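Local coordinates for protein-tyrosine-phosphatase (Shewanella sp., PDB 2Z72) that removes phosphate from phosphotyrosine as a cold-active protein tyrosine phosphatase, probably through a two-zinc site of the calcineurin-like phosphoesterase kind, at residues Y12-I26 and L172-E186. Numbering follows the deposited sequence. Where two conformers were deposited one is given.
Sequences YVITPISGQSTAYWI and LINRPYNKLYSADTE. Unlike the reference sequence in segment 172-186: Ser-182 (reference Gly).
Leu-180 lies over one face of the Tyr-12 ring, its CD1 making an off-centre CH-pi contact 4.2 Å from the centroid. The ring also turns an edge to the face of Tyr-181 in an offset edge-to-face pair, planes 63° apart, while Ile-173 CD1 approaches obliquely, 3.6 Å from Tyr-12 CD1. With CG beside its own backbone N (chi1 -63°), Tyr-12 projects into this cluster; its OH bonds Asp-9, and that of Tyr-181 bonds Asn-123. Replacing Tyr-12 with an alanine would probably open a gap between Ile-173, Leu-180 and Tyr-181 and leave Asp-9 without its phenol partner. Over one face of the Tyr-24 ring sits Ile-173 CG2. The Arg-175 guanidinium comes obliquely to the hydroxyl end of Tyr-24, NH2 3.9 Å from its OH and the two planes 64° apart, and one water joins Arg-175 NH1 to Tyr-24 OH. Ile-173 O lies at the guanidinium edge, in its plane, and takes a bond from NE, which comes from above the carbonyl plane; this helps to hold the bent arginine chain. Farther along, the backbones form a single beta bridge at Ile-14 and Thr-185: Glu-186 N gives a 2.9 Å bond to Val-13 O, and Thr-15 N one of 3.0 Å to Asp-184 O. Thr-15 OG1 then donates to the anti side of Glu-186 OE2 at 2.7 Å; Lys-60 forms a salt bridge with this same oxygen, and Tyr-130 holds OE1. Thr-185 is the N-cap of helix 186-192. The contact thus fastens the edge strand 8-14 and its partner 22-27, in the three-stranded antiparallel sheet, to the loop linking helices 166-172 and 186-192, with helix 122-138 packing against Val-13, Tyr-181 and Glu-186.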
loop_
_atom_site.group_PDB
_atom_site.type_symbol
_atom_site.label_atom_id
_atom_site.label_comp_id
_atom_site.label_asym_id
_atom_site.label_seq_id
_atom_site.Cartn_x
_atom_site.Cartn_y
_atom_site.Cartn_z
ATOM N N TYR A 12 9.936 13.386 8.556
ATOM C CA TYR A 12 10.775 12.211 8.416
ATOM C C TYR A 12 11.270 11.887 9.835
ATOM O O TYR A 12 11.988 12.674 10.429
ATOM C CB TYR A 12 11.941 12.512 7.492
ATOM C CG TYR A 12 11.509 12.859 6.083
ATOM C CD1 TYR A 12 11.228 14.165 5.689
ATOM C CD2 TYR A 12 11.325 11.865 5.119
ATOM C CE1 TYR A 12 10.842 14.464 4.393
ATOM C CE2 TYR A 12 10.937 12.168 3.866
ATOM C CZ TYR A 12 10.668 13.455 3.492
ATOM O OH TYR A 12 10.273 13.686 2.186
ATOM N N VAL A 13 10.829 10.744 10.386
ATOM C CA VAL A 13 11.069 10.412 11.770
ATOM C C VAL A 13 12.092 9.299 11.885
ATOM O O VAL A 13 11.994 8.278 11.233
ATOM C CB VAL A 13 9.740 10.016 12.480
ATOM C CG1 VAL A 13 10.016 9.519 13.881
ATOM C CG2 VAL A 13 8.745 11.150 12.489
ATOM N N ILE A 14 13.107 9.567 12.718
ATOM C CA ILE A 14 14.139 8.570 13.064
ATOM C C ILE A 14 13.739 7.948 14.370
ATOM O O ILE A 14 13.443 8.678 15.324
ATOM C CB ILE A 14 15.479 9.350 13.281
ATOM C CG1 ILE A 14 15.833 10.153 12.045
ATOM C CG2 ILE A 14 16.527 8.429 13.815
ATOM C CD1 ILE A 14 15.852 9.417 10.762
ATOM N N THR A 15 13.717 6.631 14.465
ATOM C CA THR A 15 13.356 5.908 15.670
ATOM C C THR A 15 14.440 4.928 16.049
ATOM O O THR A 15 14.595 3.910 15.401
ATOM C CB THR A 15 12.013 5.171 15.488
ATOM O OG1 THR A 15 11.005 6.184 15.334
ATOM C CG2 THR A 15 11.673 4.376 16.729
ATOM N N PRO A 16 15.240 5.286 17.023
ATOM C CA PRO A 16 16.384 4.409 17.395
ATOM C C PRO A 16 15.955 3.255 18.204
ATOM O O PRO A 16 14.799 3.196 18.617
ATOM C CB PRO A 16 17.221 5.405 18.213
ATOM C CG PRO A 16 16.257 6.281 18.885
ATOM C CD PRO A 16 15.190 6.501 17.816
ATOM N N ILE A 17 16.790 2.296 18.488
ATOM C CA ILE A 17 16.241 1.128 19.191
ATOM C C ILE A 17 15.877 1.438 20.616
ATOM O O ILE A 17 15.059 0.749 21.225
ATOM C CB ILE A 17 17.202 -0.055 19.142
ATOM C CG1 ILE A 17 16.567 -1.342 19.674
ATOM C CG2 ILE A 17 18.456 0.287 19.913
ATOM C CD1 ILE A 17 15.198 -1.675 19.085
ATOM N N SER A 18 16.438 2.426 21.275
ATOM C CA SER A 18 16.031 2.814 22.613
ATOM C C SER A 18 16.064 4.319 22.677
ATOM O O SER A 18 16.884 4.996 22.072
ATOM C CB SER A 18 16.935 2.285 23.765
ATOM O OG SER A 18 17.918 3.303 24.049
ATOM N N GLY A 19 15.137 4.903 23.425
ATOM C CA GLY A 19 15.305 6.362 23.420
ATOM C C GLY A 19 14.329 7.068 22.509
ATOM O O GLY A 19 13.559 6.492 21.713
ATOM N N GLN A 20 14.339 8.398 22.616
ATOM C CA GLN A 20 13.337 9.166 21.887
ATOM C C GLN A 20 13.626 9.263 20.384
ATOM O O GLN A 20 14.766 9.289 19.954
ATOM C CB GLN A 20 13.145 10.572 22.423
ATOM C CG GLN A 20 14.334 11.242 23.029
ATOM C CD GLN A 20 14.025 12.713 23.244
ATOM O OE1 GLN A 20 12.894 13.129 23.491
ATOM N NE2 GLN A 20 15.043 13.504 23.073
ATOM N N SER A 21 12.547 9.355 19.630
ATOM C CA SER A 21 12.614 9.613 18.212
ATOM C C SER A 21 12.855 11.093 17.944
ATOM O O SER A 21 12.693 11.949 18.802
ATOM C CB SER A 21 11.308 9.113 17.580
ATOM O OG SER A 21 11.207 7.670 17.613
ATOM N N THR A 22 13.248 11.385 16.685
ATOM C CA THR A 22 13.530 12.699 16.194
ATOM C C THR A 22 12.788 12.913 14.885
ATOM O O THR A 22 12.726 11.966 14.079
ATOM C CB THR A 22 15.034 12.842 15.942
ATOM O OG1 THR A 22 15.774 12.615 17.153
ATOM C CG2 THR A 22 15.391 14.251 15.406
ATOM N N ALA A 23 12.220 14.062 14.688
ATOM C CA ALA A 23 11.490 14.386 13.488
ATOM C C ALA A 23 12.183 15.516 12.712
ATOM O O ALA A 23 12.531 16.562 13.296
ATOM C CB ALA A 23 10.061 14.784 13.820
ATOM N N TYR A 24 12.313 15.308 11.408
ATOM C CA TYR A 24 12.820 16.262 10.463
ATOM C C TYR A 24 11.646 16.817 9.644
ATOM O O TYR A 24 10.889 16.027 9.066
ATOM C CB TYR A 24 13.845 15.647 9.541
ATOM C CG TYR A 24 15.102 15.187 10.211
ATOM C CD1 TYR A 24 15.347 13.861 10.519
ATOM C CD2 TYR A 24 16.078 16.025 10.588
ATOM C CE1 TYR A 24 16.513 13.474 11.132
ATOM C CE2 TYR A 24 17.244 15.633 11.226
ATOM C CZ TYR A 24 17.462 14.365 11.499
ATOM O OH TYR A 24 18.592 13.963 12.123
ATOM N N TRP A 25 11.537 18.128 9.557
ATOM C CA TRP A 25 10.452 18.822 8.897
ATOM C C TRP A 25 11.034 19.769 7.887
ATOM O O TRP A 25 11.989 20.520 8.199
ATOM C CB TRP A 25 9.623 19.639 9.872
ATOM C CG TRP A 25 9.169 18.918 11.093
ATOM C CD1 TRP A 25 9.905 18.701 12.228
ATOM C CD2 TRP A 25 7.915 18.310 11.368
ATOM N NE1 TRP A 25 9.208 18.016 13.145
ATOM C CE2 TRP A 25 7.957 17.748 12.674
ATOM C CE3 TRP A 25 6.723 18.183 10.640
ATOM C CZ2 TRP A 25 6.860 17.078 13.228
ATOM C CZ3 TRP A 25 5.642 17.522 11.210
ATOM C CH2 TRP A 25 5.710 16.964 12.512
ATOM N N ILE A 26 10.487 19.770 6.669
ATOM C CA ILE A 26 10.784 20.819 5.699
ATOM C C ILE A 26 9.690 21.866 5.796
ATOM O O ILE A 26 8.534 21.577 5.527
ATOM C CB ILE A 26 10.859 20.281 4.262
ATOM C CG1 ILE A 26 11.781 19.110 4.151
ATOM C CG2 ILE A 26 11.277 21.408 3.321
ATOM C CD1 ILE A 26 13.158 19.290 4.782
ATOM N N LEU A 172 18.307 18.957 2.216
ATOM C CA LEU A 172 18.333 19.541 3.562
ATOM C C LEU A 172 18.629 18.547 4.656
ATOM O O LEU A 172 19.331 18.874 5.596
ATOM C CB LEU A 172 17.021 20.269 3.844
ATOM C CG LEU A 172 16.788 21.519 3.004
ATOM C CD1 LEU A 172 15.426 22.093 3.307
ATOM C CD2 LEU A 172 17.872 22.591 3.267
ATOM N N ILE A 173 18.144 17.335 4.486
ATOM C CA ILE A 173 18.428 16.247 5.443
ATOM C C ILE A 173 19.705 15.518 5.090
ATOM O O ILE A 173 20.235 14.629 5.820
ATOM C CB ILE A 173 17.206 15.324 5.576
ATOM C CG1 ILE A 173 15.972 16.106 5.990
ATOM C CG2 ILE A 173 17.389 14.190 6.558
ATOM C CD1 ILE A 173 14.641 15.408 5.820
ATOM N N ASN A 174 20.257 15.871 3.936
ATOM C CA ASN A 174 21.527 15.382 3.499
ATOM C C ASN A 174 21.654 13.871 3.453
ATOM O O ASN A 174 22.587 13.249 3.955
ATOM C CB ASN A 174 22.656 16.031 4.371
ATOM C CG ASN A 174 23.992 15.908 3.713
ATOM O OD1 ASN A 174 24.137 15.772 2.505
ATOM N ND2 ASN A 174 25.008 15.990 4.560
ATOM N N ARG A 175 20.669 13.263 2.801
ATOM C CA ARG A 175 20.715 11.833 2.536
ATOM C C ARG A 175 19.814 11.540 1.360
ATOM O O ARG A 175 18.843 12.284 1.130
ATOM C CB ARG A 175 20.404 11.031 3.737
ATOM C CG ARG A 175 19.027 11.239 4.213
ATOM C CD ARG A 175 18.998 10.772 5.670
ATOM N NE ARG A 175 19.511 11.777 6.603
ATOM C CZ ARG A 175 19.451 11.696 7.927
ATOM N NH1 ARG A 175 18.890 10.642 8.498
ATOM N NH2 ARG A 175 19.943 12.675 8.669
ATOM N N PRO A 176 20.150 10.470 0.662
ATOM C CA PRO A 176 19.352 10.140 -0.525
ATOM C C PRO A 176 17.974 9.638 -0.155
ATOM O O PRO A 176 17.680 9.231 0.986
ATOM C CB PRO A 176 20.145 9.069 -1.250
ATOM C CG PRO A 176 20.970 8.448 -0.206
ATOM C CD PRO A 176 21.294 9.526 0.800
ATOM N N TYR A 177 17.016 9.664 -1.092
ATOM C CA TYR A 177 15.629 9.446 -0.775
ATOM C C TYR A 177 15.373 8.074 -0.163
ATOM O O TYR A 177 14.553 7.941 0.738
ATOM C CB TYR A 177 14.792 9.604 -2.041
ATOM C CG TYR A 177 13.314 9.649 -1.868
ATOM C CD1 TYR A 177 12.531 8.519 -2.184
ATOM C CD2 TYR A 177 12.607 10.767 -1.459
ATOM C CE1 TYR A 177 11.153 8.541 -2.034
ATOM C CE2 TYR A 177 11.264 10.808 -1.336
ATOM C CZ TYR A 177 10.520 9.673 -1.629
ATOM O OH TYR A 177 9.173 9.650 -1.558
ATOM N N ASN A 178 16.076 7.057 -0.625
ATOM C CA ASN A 178 15.938 5.729 0.003
ATOM C C ASN A 178 16.295 5.766 1.466
ATOM O O ASN A 178 15.724 4.984 2.263
ATOM C CB ASN A 178 16.760 4.724 -0.784
ATOM C CG ASN A 178 18.207 5.063 -0.934
ATOM O OD1 ASN A 178 18.477 6.123 -1.543
ATOM N ND2 ASN A 178 19.142 4.261 -0.475
ATOM N N LYS A 179 17.228 6.585 1.861
ATOM C CA LYS A 179 17.651 6.673 3.272
ATOM C C LYS A 179 16.727 7.530 4.092
ATOM O O LYS A 179 16.826 7.613 5.325
ATOM C CB LYS A 179 19.097 7.106 3.323
ATOM C CG LYS A 179 20.038 6.088 2.777
ATOM C CD LYS A 179 20.066 4.830 3.637
ATOM C CE LYS A 179 21.222 3.937 3.135
ATOM N NZ LYS A 179 20.992 2.534 3.586
ATOM N N LEU A 180 15.758 8.214 3.491
ATOM C CA LEU A 180 14.690 8.845 4.235
ATOM C C LEU A 180 13.638 7.849 4.664
ATOM O O LEU A 180 12.762 8.206 5.446
ATOM C CB LEU A 180 14.077 9.979 3.406
ATOM C CG LEU A 180 14.993 11.149 3.062
ATOM C CD1 LEU A 180 14.272 12.175 2.197
ATOM C CD2 LEU A 180 15.474 11.827 4.347
ATOM N N TYR A 181 13.752 6.629 4.199
ATOM C CA TYR A 181 12.800 5.529 4.502
ATOM C C TYR A 181 13.529 4.252 4.866
ATOM O O TYR A 181 13.009 3.146 4.685
ATOM C CB TYR A 181 11.839 5.274 3.297
ATOM C CG TYR A 181 11.046 6.548 3.003
ATOM C CD1 TYR A 181 9.965 6.888 3.809
ATOM C CD2 TYR A 181 11.380 7.433 2.012
ATOM C CE1 TYR A 181 9.242 8.056 3.602
ATOM C CE2 TYR A 181 10.701 8.581 1.785
ATOM C CZ TYR A 181 9.618 8.900 2.567
ATOM O OH TYR A 181 8.912 10.053 2.326
ATOM N N SER A 182 14.749 4.391 5.377
ATOM C CA SER A 182 15.575 3.237 5.761
ATOM C C SER A 182 15.101 2.616 7.058
ATOM O O SER A 182 14.154 3.069 7.722
ATOM C CB SER A 182 17.026 3.721 5.821
ATOM O OG SER A 182 17.125 4.637 6.901
ATOM N N ALA A 183 15.799 1.543 7.459
ATOM C CA ALA A 183 15.427 0.835 8.678
ATOM C C ALA A 183 15.607 1.614 9.954
ATOM O O ALA A 183 15.142 1.191 11.027
ATOM C CB ALA A 183 16.224 -0.456 8.753
ATOM N N ASP A 184 16.283 2.753 9.921
ATOM C CA ASP A 184 16.448 3.624 11.051
ATOM C C ASP A 184 15.253 4.570 11.235
ATOM O O ASP A 184 15.196 5.287 12.234
ATOM C CB ASP A 184 17.709 4.520 10.927
ATOM C CG ASP A 184 17.729 5.312 9.649
ATOM O OD1 ASP A 184 17.975 6.531 9.677
ATOM O OD2 ASP A 184 17.534 4.740 8.548
ATOM N N THR A 185 14.357 4.576 10.255
ATOM C CA THR A 185 13.260 5.482 10.254
ATOM C C THR A 185 11.972 4.805 10.706
ATOM O O THR A 185 11.762 3.592 10.454
ATOM C CB THR A 185 13.015 6.158 8.873
ATOM O OG1 THR A 185 12.468 5.226 7.970
ATOM C CG2 THR A 185 14.329 6.779 8.345
ATOM N N GLU A 186 11.076 5.549 11.325
ATOM C CA GLU A 186 9.784 5.040 11.745
ATOM C C GLU A 186 9.000 4.447 10.583
ATOM O O GLU A 186 8.503 3.304 10.651
ATOM C CB GLU A 186 8.969 6.141 12.414
ATOM C CG GLU A 186 7.635 5.700 12.994
ATOM C CD GLU A 186 7.742 4.772 14.178
ATOM O OE1 GLU A 186 6.741 4.102 14.510
ATOM O OE2 GLU A 186 8.836 4.639 14.755
HETATM O O HOH W 1 19.468 11.302 11.356
#